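Local coordinates for protein cobalt-precorrin-5B C(1)-methyltransferase (Archaeoglobus fulgidus, PDB 1SR8) that probably catalyses the S-adenosylmethionine-dependent methylation of C-1 in cobalt-precorrin-5B, giving cobalt-precorrin-6A on the anaerobic route to adenosylcobalamin, at residues Glu13-Asp18 with Val198-Lys203; Thr170-Val175 with Gly180-Gly185. One frame throughout, in Å; residues are numbered along the deposited sequence.

Contact 1. Residues Glu13-Asp18 with Val198-Lys203; sequences EKWIKD and VETKLK
Trp15 reaches from an N-terminal loop to the side of helix 195-204, where the six-membered end of its indole meets Thr200 and Lys203. The backbones stay well apart, with 10.9 Å between Trp15 CA and Thr200 CA. The long indole spans the gap. Its CG stands anti to the carbonyl carbon (chi1 -71°), which sends the ring toward the helix.

The ring meets its two partners differently. Thr200 CG2 comes in obliquely, 3.7 Å from Trp15 CZ3. This methyl is anti to its own backbone N, while OG1 lies beside that N and is hydrogen-bonded to Lys196 O one turn back. The threonine therefore gives its methyl to the tryptophan and its hydroxyl to its own helix.

Lys203 meets the ring edge. Its CB lies near the ring plane, 3.9 Å from Trp15 CH2. Thr200 O also lies at this edge, in the ring plane, 3.9 Å from Trp15 CH2. The extended lysine chain then crosses the indole at about a right angle, with CD 4.2 Å from Trp15 CZ2. The ammonium goes on to a salt bridge with Glu34, so it is the aliphatic stem that meets the tryptophan. The contact is mostly apolar and small, burying 126 Å² in all.

With an alanine at this position the Thr200 methyl and the Lys203 stem would probably lose their aromatic neighbour, opening a gap between loop and helix.

Strand 30-33 and the loop after it lie beside the contact. Trp15 also packs on Leu32 and Glu34, and Thr200 touches Thr33. On the same helix, Lys201 forms salt bridges with Glu7 and Glu191. The contact thus joins the N-terminal region, just before helix 21-26, to helix 195-204, with strand 30-33 alongside.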
loop_
_atom_site.group_PDB
_atom_site.type_symbol
_atom_site.label_atom_id
_atom_site.label_comp_id
_atom_site.label_asym_id
_atom_site.label_seq_id
_atom_site.Cartn_x
_atom_site.Cartn_y
_atom_site.Cartn_z
ATOM N N GLU A 13 21.076 -13.641 2.950
ATOM C CA GLU A 13 22.166 -12.991 3.668
ATOM C C GLU A 13 23.283 -12.480 2.764
ATOM O O GLU A 13 24.003 -11.556 3.121
ATOM C CB GLU A 13 22.765 -13.929 4.711
ATOM C CG GLU A 13 23.807 -13.234 5.566
ATOM C CD GLU A 13 24.577 -14.186 6.449
ATOM O OE1 GLU A 13 25.257 -15.087 5.901
ATOM O OE2 GLU A 13 24.503 -14.023 7.689
ATOM N N LYS A 14 23.426 -13.081 1.593
ATOM C CA LYS A 14 24.464 -12.673 0.660
ATOM C C LYS A 14 24.115 -11.395 -0.115
ATOM O O LYS A 14 24.945 -10.867 -0.863
ATOM C CB LYS A 14 24.753 -13.816 -0.312
ATOM C CG LYS A 14 23.519 -14.392 -0.974
ATOM C CD LYS A 14 23.889 -15.543 -1.891
ATOM C CE LYS A 14 22.688 -16.006 -2.698
ATOM N NZ LYS A 14 23.048 -17.094 -3.651
ATOM N N TRP A 15 22.890 -10.903 0.070
ATOM C CA TRP A 15 22.412 -9.683 -0.596
ATOM C C TRP A 15 22.688 -8.483 0.292
ATOM O O TRP A 15 22.754 -7.340 -0.173
ATOM C CB TRP A 15 20.903 -9.768 -0.840
ATOM C CG TRP A 15 20.488 -10.748 -1.896
ATOM C CD1 TRP A 15 21.252 -11.730 -2.464
ATOM C CD2 TRP A 15 19.195 -10.847 -2.499
ATOM N NE1 TRP A 15 20.515 -12.430 -3.383
ATOM C CE2 TRP A 15 19.248 -11.909 -3.426
ATOM C CE3 TRP A 15 17.995 -10.138 -2.345
ATOM C CZ2 TRP A 15 18.142 -12.281 -4.202
ATOM C CZ3 TRP A 15 16.898 -10.509 -3.115
ATOM C CH2 TRP A 15 16.980 -11.571 -4.032
ATOM N N ILE A 16 22.826 -8.767 1.582
ATOM C CA ILE A 16 23.085 -7.754 2.585
ATOM C C ILE A 16 24.568 -7.451 2.645
ATOM O O ILE A 16 25.359 -8.208 3.213
ATOM C CB ILE A 16 22.620 -8.218 3.966
ATOM C CG1 ILE A 16 21.217 -8.824 3.852
ATOM C CG2 ILE A 16 22.628 -7.041 4.932
ATOM C CD1 ILE A 16 20.644 -9.335 5.155
ATOM N N LYS A 17 24.933 -6.339 2.029
ATOM C CA LYS A 17 26.305 -5.862 1.981
ATOM C C LYS A 17 26.102 -4.373 2.180
ATOM O O LYS A 17 26.010 -3.607 1.217
ATOM C CB LYS A 17 26.913 -6.157 0.607
ATOM C CG LYS A 17 26.047 -5.707 -0.569
ATOM C CD LYS A 17 26.574 -6.220 -1.904
ATOM C CE LYS A 17 26.488 -7.747 -2.016
ATOM N NZ LYS A 17 27.387 -8.472 -1.072
ATOM N N ASP A 18 26.017 -3.965 3.441
ATOM C CA ASP A 18 25.750 -2.568 3.745
ATOM C C ASP A 18 25.408 -2.589 5.225
ATOM O O ASP A 18 24.665 -3.475 5.671
ATOM C CB ASP A 18 24.506 -2.151 2.953
ATOM C CG ASP A 18 24.526 -0.703 2.518
ATOM O OD1 ASP A 18 25.385 -0.351 1.670
ATOM O OD2 ASP A 18 23.664 0.073 3.009
ATOM N N VAL A 198 9.331 -8.413 -9.580
ATOM C CA VAL A 198 8.814 -9.757 -9.821
ATOM C C VAL A 198 9.933 -10.801 -9.799
ATOM O O VAL A 198 9.744 -11.888 -9.253
ATOM C CB VAL A 198 8.051 -9.856 -11.170
ATOM C CG1 VAL A 198 7.621 -11.289 -11.423
ATOM C CG2 VAL A 198 6.820 -8.968 -11.143
ATOM N N GLU A 199 11.090 -10.468 -10.374
ATOM C CA GLU A 199 12.231 -11.389 -10.415
ATOM C C GLU A 199 12.883 -11.521 -9.056
ATOM O O GLU A 199 13.302 -12.614 -8.654
ATOM C CB GLU A 199 13.288 -10.902 -11.401
ATOM C CG GLU A 199 12.752 -10.564 -12.768
ATOM C CD GLU A 199 13.859 -10.172 -13.728
ATOM O OE1 GLU A 199 14.807 -9.471 -13.287
ATOM O OE2 GLU A 199 13.773 -10.559 -14.919
ATOM N N THR A 200 12.984 -10.391 -8.359
ATOM C CA THR A 200 13.577 -10.351 -7.028
ATOM C C THR A 200 12.743 -11.177 -6.042
ATOM O O THR A 200 13.281 -11.985 -5.280
ATOM C CB THR A 200 13.654 -8.898 -6.495
ATOM O OG1 THR A 200 14.398 -8.090 -7.410
ATOM C CG2 THR A 200 14.322 -8.854 -5.128
ATOM N N LYS A 201 11.428 -10.975 -6.054
ATOM C CA LYS A 201 10.571 -11.698 -5.127
ATOM C C LYS A 201 10.553 -13.200 -5.404
ATOM O O LYS A 201 10.365 -13.992 -4.488
ATOM C CB LYS A 201 9.150 -11.129 -5.147
ATOM C CG LYS A 201 8.336 -11.551 -3.927
ATOM C CD LYS A 201 6.983 -10.864 -3.841
ATOM C CE LYS A 201 7.098 -9.378 -3.535
ATOM N NZ LYS A 201 5.747 -8.764 -3.361
ATOM N N LEU A 202 10.752 -13.591 -6.660
ATOM C CA LEU A 202 10.780 -15.012 -7.003
ATOM C C LEU A 202 12.027 -15.626 -6.374
ATOM O O LEU A 202 11.971 -16.711 -5.804
ATOM C CB LEU A 202 10.810 -15.212 -8.523
ATOM C CG LEU A 202 11.117 -16.632 -9.021
ATOM C CD1 LEU A 202 10.135 -17.632 -8.422
ATOM C CD2 LEU A 202 11.043 -16.658 -10.533
ATOM N N LYS A 203 13.147 -14.915 -6.475
ATOM C CA LYS A 203 14.404 -15.374 -5.901
ATOM C C LYS A 203 14.297 -15.450 -4.388
ATOM O O LYS A 203 14.846 -16.360 -3.767
ATOM C CB LYS A 203 15.541 -14.429 -6.282
ATOM C CG LYS A 203 15.829 -14.383 -7.769
ATOM C CD LYS A 203 17.008 -13.471 -8.049
ATOM C CE LYS A 203 17.333 -13.412 -9.536
ATOM N NZ LYS A 203 18.477 -12.488 -9.794
#

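Contact 2. Residues Thr170-Val175 with Gly180-Gly185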
loop_
_atom_site.group_PDB
_atom_site.type_symbol
_atom_site.label_atom_id
_atom_site.label_comp_id
_atom_site.label_asym_id
_atom_site.label_seq_id
_atom_site.Cartn_x
_atom_site.Cartn_y
_atom_site.Cartn_z
ATOM N N THR A 170 -8.749 6.847 -14.117
ATOM C CA THR A 170 -8.501 5.771 -13.173
ATOM C C THR A 170 -9.572 4.694 -13.329
ATOM O O THR A 170 -9.497 3.626 -12.716
ATOM C CB THR A 170 -8.501 6.306 -11.727
ATOM O OG1 THR A 170 -7.884 5.348 -10.863
ATOM C CG2 THR A 170 -9.921 6.555 -11.251
ATOM N N GLY A 171 -10.568 4.993 -14.160
ATOM C CA GLY A 171 -11.647 4.055 -14.415
ATOM C C GLY A 171 -12.548 3.691 -13.245
ATOM O O GLY A 171 -13.589 3.059 -13.451
ATOM N N ASN A 172 -12.175 4.083 -12.026
ATOM C CA ASN A 172 -12.982 3.757 -10.851
ATOM C C ASN A 172 -14.431 4.257 -10.946
ATOM O O ASN A 172 -15.275 3.918 -10.104
ATOM C CB ASN A 172 -12.310 4.283 -9.562
ATOM C CG ASN A 172 -12.330 5.803 -9.444
ATOM O OD1 ASN A 172 -11.810 6.361 -8.474
ATOM N ND2 ASN A 172 -12.929 6.475 -10.420
ATOM N N GLU A 173 -14.720 5.043 -11.982
ATOM C CA GLU A 173 -16.065 5.575 -12.180
ATOM C C GLU A 173 -17.032 4.477 -12.616
ATOM O O GLU A 173 -18.250 4.640 -12.530
ATOM C CB GLU A 173 -16.051 6.707 -13.216
ATOM C CG GLU A 173 -17.286 7.610 -13.154
ATOM C CD GLU A 173 -17.007 9.032 -13.637
ATOM O OE1 GLU A 173 -16.826 9.230 -14.864
ATOM O OE2 GLU A 173 -16.961 9.953 -12.783
ATOM N N LYS A 174 -16.485 3.359 -13.086
ATOM C CA LYS A 174 -17.314 2.238 -13.508
ATOM C C LYS A 174 -17.479 1.291 -12.332
ATOM O O LYS A 174 -17.932 0.159 -12.495
ATOM C CB LYS A 174 -16.687 1.491 -14.692
ATOM C CG LYS A 174 -16.657 2.276 -15.999
ATOM C CD LYS A 174 -15.306 2.950 -16.230
ATOM C CE LYS A 174 -14.194 1.913 -16.420
ATOM N NZ LYS A 174 -12.899 2.525 -16.840
ATOM N N VAL A 175 -17.096 1.763 -11.147
ATOM C CA VAL A 175 -17.222 0.976 -9.925
ATOM C C VAL A 175 -18.173 1.697 -8.975
ATOM O O VAL A 175 -18.375 1.282 -7.830
ATOM C CB VAL A 175 -15.855 0.768 -9.242
ATOM C CG1 VAL A 175 -16.017 -0.078 -7.980
ATOM C CG2 VAL A 175 -14.900 0.080 -10.214
ATOM N N GLY A 180 -14.022 11.932 -7.990
ATOM C CA GLY A 180 -12.699 11.952 -7.395
ATOM C C GLY A 180 -12.083 10.578 -7.203
ATOM O O GLY A 180 -12.690 9.561 -7.533
ATOM N N ILE A 181 -10.869 10.551 -6.666
ATOM C CA ILE A 181 -10.169 9.294 -6.436
ATOM C C ILE A 181 -10.554 8.651 -5.108
ATOM O O ILE A 181 -11.255 9.246 -4.285
ATOM C CB ILE A 181 -8.641 9.502 -6.420
ATOM C CG1 ILE A 181 -8.257 10.464 -5.291
ATOM C CG2 ILE A 181 -8.184 10.075 -7.739
ATOM C CD1 ILE A 181 -6.766 10.533 -5.023
ATOM N N SER A 182 -10.078 7.424 -4.915
ATOM C CA SER A 182 -10.308 6.678 -3.683
ATOM C C SER A 182 -9.088 6.880 -2.776
ATOM O O SER A 182 -7.987 7.164 -3.242
ATOM C CB SER A 182 -10.448 5.183 -3.980
ATOM O OG SER A 182 -11.402 4.926 -4.995
ATOM N N ILE A 183 -9.293 6.760 -1.476
ATOM C CA ILE A 183 -8.202 6.867 -0.527
ATOM C C ILE A 183 -8.138 5.465 0.061
ATOM O O ILE A 183 -9.081 5.004 0.703
ATOM C CB ILE A 183 -8.499 7.908 0.554
ATOM C CG1 ILE A 183 -8.603 9.288 -0.101
ATOM C CG2 ILE A 183 -7.412 7.888 1.615
ATOM C CD1 ILE A 183 -8.850 10.418 0.861
ATOM N N LEU A 184 -7.031 4.775 -0.179
ATOM C CA LEU A 184 -6.891 3.409 0.284
ATOM C C LEU A 184 -5.466 3.009 0.643
ATOM O O LEU A 184 -4.548 3.825 0.612
ATOM C CB LEU A 184 -7.441 2.482 -0.800
ATOM C CG LEU A 184 -6.899 2.739 -2.204
ATOM C CD1 LEU A 184 -5.562 2.024 -2.364
ATOM C CD2 LEU A 184 -7.888 2.239 -3.247
ATOM N N GLY A 185 -5.301 1.738 0.993
ATOM C CA GLY A 185 -3.990 1.223 1.347
ATOM C C GLY A 185 -4.081 0.243 2.495
ATOM O O GLY A 185 -4.242 0.649 3.645
HETATM O O HOH W 1 -9.015 6.123 -7.331
HETATM O O HOH W 2 -14.544 9.183 -10.237
#
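Asn172 carries this contact, its carboxamide turned toward the backbone of Gly180-Ser182. Its CG sits between the backbone N and the carbonyl carbon (chi1 70°). This swings the amide out from the short 3-10 turn at 172-173 toward the neighbouring segment. The turn itself is held by backbone bonds from Lys174 N to Gly171 O and from Val175 N to Asn172 O.

The two ends of the amide use different waters. One water donates to Asn172 OD1 at 3.0 Å and accepts from Ser182 N at 2.9 Å. The other accepts from Asn172 ND2 at 3.2 Å and makes a weak bond to Gly180 O. Asn172 OD1 also lies 3.4 Å from Gly180 O, but both are acceptors and do not bond.

The Ser182 torsion (chi1 -52°) sets OG beside its backbone N, on the Asn172 side, yet 3.8 Å from Asn172 OD1 is a contact and not a hydrogen bond. Ile181 offers its CA to the amide, while its side chain leads away to Phe106 of strand 105-111. Its backbone pairs with Gly121 and Gly123, tying the short strand 180-181 to strand 121-125.

The link is thus polar and largely water-mediated. An amide suits it, offering an acceptor to one water and a donor to the other. The waters supply the hydrogens that the two acceptors lack. The two bridges, the second weak at Gly180 O, probably fix which way the amide faces.

In the fold
Contacts 1 and 2 lie on opposite sides of the chain's centre, with their centres 33 Å apart. Their nearest atoms are about 15 Å apart, so they do not touch. In sequence, contact 2 is local, with four residues between its segments, and falls within the 179 residues that separate the segments of contact 1. Contact 1 is a mostly apolar tie over a long sequence distance, whereas contact 2 is a hydrated tie between near neighbours. After 180-185 the chain passes strand 189-190 and enters helix 195-204, which carries one side of contact 1. Nothing in the geometry of either contact ties it to the active site.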